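Local coordinates for holo-[acyl-carrier-protein] synthase (Helicobacter pylori, PDB 5XUK), which belongs to the 4'-phosphopantetheinyl transferase superfamily and binds coenzyme A in a pocket between neighbouring subunits of a three-chain assembly, at residues D5-A10 against F46-E51. Residues are numbered along the deposited sequence; the frame is centred on the assembly and turned at random.
Sequences DIVSIA and FFALKE. With COA (coenzyme A), chain B.
Asp-5 sets its CB against the carbonyl oxygen of Ala-48, CB to O 3.3 Å, and within 5-10 and 46-51 these two residues are the nearest pair by CA atoms, 5.4 Å apart. Strand and helix run roughly antiparallel here, their local axes at 149°. With CG anti to its backbone N (chi1 -152°), the Asp-5 carboxylate passes along the helix to the next turn, and its OD1 ends 3.3 Å from CB of Glu-51. The two carboxylate planes lie 20° apart, but the chain of Glu-51 bends at chi2 and its end leads away from the strand, carrying its carboxylate with it: Asp-5 OD1 and Glu-51 OE2 stay 5.0 Å apart. Lys-55, one turn further along the helix, forms a salt bridge with Asp-5 OD1, and its NZ also bonds to coenzyme A. Asp-5 OD2, in contrast, is buried without a polar partner in the model.

Two residues along the strand, Val-7 brings a single methyl to the helix. Its CG2 lies 4.0 Å from CB of Ala-48 and meets the Phe-47 ring at the edge, near the ring plane, 3.8 Å from CD2. Phe-27 packs edge-to-face with that ring. The small Ala-48 thus sits between the acidic and the apolar halves of the interface.

At the acidic end lies coenzyme A. Its O4A is 3.1 Å from Asp-5 OD1, and its N8P gives Glu-51 OE1 a weak hydrogen bond; Ser-102 and His-103 of the second subunit also bond to the ligand. A helix packed on a sheet strand, with its acids facing coenzyme A at a subunit boundary, fits the intersubunit ligand site of trimeric AcpS-type members of this superfamily.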
loop_
_atom_site.group_PDB
_atom_site.type_symbol
_atom_site.label_atom_id
_atom_site.label_comp_id
_atom_site.label_asym_id
_atom_site.label_seq_id
_atom_site.Cartn_x
_atom_site.Cartn_y
_atom_site.Cartn_z
ATOM N N ASP A 5 -1.077 3.814 5.245
ATOM C CA ASP A 5 -1.371 3.591 6.656
ATOM C C ASP A 5 -2.098 2.284 6.842
ATOM O O ASP A 5 -2.942 1.914 6.031
ATOM C CB ASP A 5 -2.247 4.739 7.177
ATOM C CG ASP A 5 -2.066 4.980 8.640
ATOM O OD1 ASP A 5 -1.073 5.643 8.995
ATOM O OD2 ASP A 5 -2.899 4.514 9.442
ATOM N N ILE A 6 -1.794 1.585 7.913
ATOM C CA ILE A 6 -2.435 0.308 8.199
ATOM C C ILE A 6 -2.925 0.434 9.610
ATOM O O ILE A 6 -2.196 0.908 10.465
ATOM C CB ILE A 6 -1.466 -0.899 8.044
ATOM C CG1 ILE A 6 -2.160 -2.201 8.434
ATOM C CG2 ILE A 6 -0.209 -0.720 8.884
ATOM C CD1 ILE A 6 -1.487 -3.434 7.842
ATOM N N VAL A 7 -4.184 0.080 9.835
ATOM C CA VAL A 7 -4.814 0.258 11.141
ATOM C C VAL A 7 -5.490 -1.031 11.532
ATOM O O VAL A 7 -6.081 -1.712 10.681
ATOM C CB VAL A 7 -5.850 1.416 11.105
ATOM C CG1 VAL A 7 -6.713 1.432 12.351
ATOM C CG2 VAL A 7 -5.148 2.754 10.934
ATOM N N SER A 8 -5.384 -1.381 12.807
ATOM C CA SER A 8 -6.156 -2.470 13.385
ATOM C C SER A 8 -7.606 -2.023 13.550
ATOM O O SER A 8 -7.881 -1.001 14.217
ATOM C CB SER A 8 -5.602 -2.834 14.750
ATOM O OG SER A 8 -6.460 -3.741 15.427
ATOM N N ILE A 9 -8.521 -2.780 12.939
ATOM C CA ILE A 9 -9.939 -2.480 13.019
ATOM C C ILE A 9 -10.397 -2.604 14.461
ATOM O O ILE A 9 -11.063 -1.712 14.983
ATOM C CB ILE A 9 -10.778 -3.412 12.126
ATOM C CG1 ILE A 9 -10.462 -3.136 10.652
ATOM C CG2 ILE A 9 -12.257 -3.195 12.407
ATOM C CD1 ILE A 9 -11.278 -3.931 9.653
ATOM N N ALA A 10 -9.996 -3.702 15.098
ATOM C CA ALA A 10 -10.235 -3.931 16.524
ATOM C C ALA A 10 -9.801 -2.764 17.420
ATOM O O ALA A 10 -10.486 -2.436 18.380
ATOM C CB ALA A 10 -9.539 -5.211 16.961
ATOM N N PHE A 46 -11.558 5.081 6.907
ATOM C CA PHE A 46 -11.479 6.533 6.766
ATOM C C PHE A 46 -10.371 7.061 7.652
ATOM O O PHE A 46 -9.647 7.964 7.276
ATOM C CB PHE A 46 -12.817 7.223 7.115
ATOM C CG PHE A 46 -13.887 7.067 6.058
ATOM C CD1 PHE A 46 -13.802 6.072 5.068
ATOM C CD2 PHE A 46 -15.012 7.894 6.071
ATOM C CE1 PHE A 46 -14.794 5.935 4.101
ATOM C CE2 PHE A 46 -16.011 7.753 5.115
ATOM C CZ PHE A 46 -15.906 6.771 4.129
ATOM N N PHE A 47 -10.231 6.499 8.827
ATOM C CA PHE A 47 -9.130 6.881 9.695
ATOM C C PHE A 47 -7.794 6.632 8.986
ATOM O O PHE A 47 -6.932 7.505 8.952
ATOM C CB PHE A 47 -9.179 6.074 10.986
ATOM C CG PHE A 47 -8.190 6.535 12.016
ATOM C CD1 PHE A 47 -8.513 7.569 12.892
ATOM C CD2 PHE A 47 -6.922 5.950 12.100
ATOM C CE1 PHE A 47 -7.596 8.005 13.835
ATOM C CE2 PHE A 47 -5.998 6.384 13.048
ATOM C CZ PHE A 47 -6.337 7.409 13.917
ATOM N N ALA A 48 -7.651 5.448 8.381
ATOM C CA ALA A 48 -6.406 5.056 7.739
ATOM C C ALA A 48 -6.145 5.988 6.560
ATOM O O ALA A 48 -5.008 6.429 6.327
ATOM C CB ALA A 48 -6.470 3.593 7.304
ATOM N N LEU A 49 -7.208 6.346 5.853
ATOM C CA LEU A 49 -7.077 7.226 4.693
ATOM C C LEU A 49 -6.666 8.637 5.073
ATOM O O LEU A 49 -5.992 9.313 4.302
ATOM C CB LEU A 49 -8.399 7.258 3.914
ATOM C CG LEU A 49 -8.498 8.180 2.706
ATOM C CD1 LEU A 49 -7.425 7.800 1.720
ATOM C CD2 LEU A 49 -9.877 8.073 2.065
ATOM N N LYS A 50 -7.110 9.106 6.237
ATOM C CA LYS A 50 -6.763 10.453 6.667
ATOM C C LYS A 50 -5.313 10.472 7.150
ATOM O O LYS A 50 -4.543 11.356 6.817
ATOM C CB LYS A 50 -7.723 10.923 7.758
ATOM C CG LYS A 50 -9.130 11.184 7.234
ATOM C CD LYS A 50 -9.884 12.213 8.082
ATOM C CE LYS A 50 -11.310 12.434 7.565
ATOM N NZ LYS A 50 -11.929 13.721 8.019
ATOM N N GLU A 51 -4.939 9.489 7.939
ATOM C CA GLU A 51 -3.530 9.315 8.272
ATOM C C GLU A 51 -2.653 9.260 7.019
ATOM O O GLU A 51 -1.663 9.972 6.936
ATOM C CB GLU A 51 -3.342 8.063 9.100
ATOM C CG GLU A 51 -3.965 8.129 10.482
ATOM C CD GLU A 51 -3.267 9.113 11.412
ATOM O OE1 GLU A 51 -3.433 8.973 12.644
ATOM O OE2 GLU A 51 -2.551 10.011 10.921
HETATM N N1A COA B . 5.238 12.514 7.111
HETATM C C2A COA B . 5.285 11.284 6.557
HETATM N N3A COA B . 5.441 10.164 7.284
HETATM C C4A COA B . 5.577 10.231 8.620
HETATM C C5A COA B . 5.537 11.539 9.287
HETATM C C6A COA B . 5.349 12.725 8.434
HETATM N N6A COA B . 5.293 13.976 8.961
HETATM N N7A COA B . 5.697 11.304 10.600
HETATM C C8A COA B . 5.816 9.961 10.784
HETATM N N9A COA B . 5.754 9.331 9.581
HETATM C C1B COA B . 5.880 7.886 9.356
HETATM C C2B COA B . 7.186 7.383 9.982
HETATM O O2B COA B . 7.976 6.635 9.058
HETATM C C3B COA B . 6.760 6.479 11.114
HETATM O O3B COA B . 7.542 5.295 11.241
HETATM P P3B COA B . 9.009 5.287 11.942
HETATM O O7A COA B . 8.924 6.351 13.017
HETATM O O8A COA B . 9.127 3.910 12.543
HETATM O O9A COA B . 9.919 5.591 10.764
HETATM C C4B COA B . 5.352 6.118 10.712
HETATM O O4B COA B . 4.805 7.230 10.008
HETATM C C5B COA B . 4.495 5.750 11.898
HETATM O O5B COA B . 3.741 4.662 11.414
HETATM P P1A COA B . 2.240 4.419 11.838
HETATM O O1A COA B . 2.395 3.691 13.157
HETATM O O2A COA B . 1.426 3.826 10.714
HETATM O O3A COA B . 1.732 5.917 11.956
HETATM P P2A COA B . 0.454 6.266 12.854
HETATM O O4A COA B . -0.815 5.914 12.089
HETATM O O5A COA B . 0.688 5.667 14.229
HETATM O O6A COA B . 0.644 7.874 12.938
HETATM C CBP COA B . 1.150 10.153 12.180
HETATM C CCP COA B . 1.426 8.655 12.015
HETATM C CDP COA B . 2.458 10.927 12.245
HETATM C CEP COA B . 0.357 10.653 10.981
HETATM C CAP COA B . 0.384 10.360 13.500
HETATM O OAP COA B . 1.310 10.376 14.592
HETATM C C9P COA B . -0.426 11.619 13.561
HETATM O O9P COA B . 0.030 12.682 13.170
HETATM N N8P COA B . -1.646 11.480 14.087
#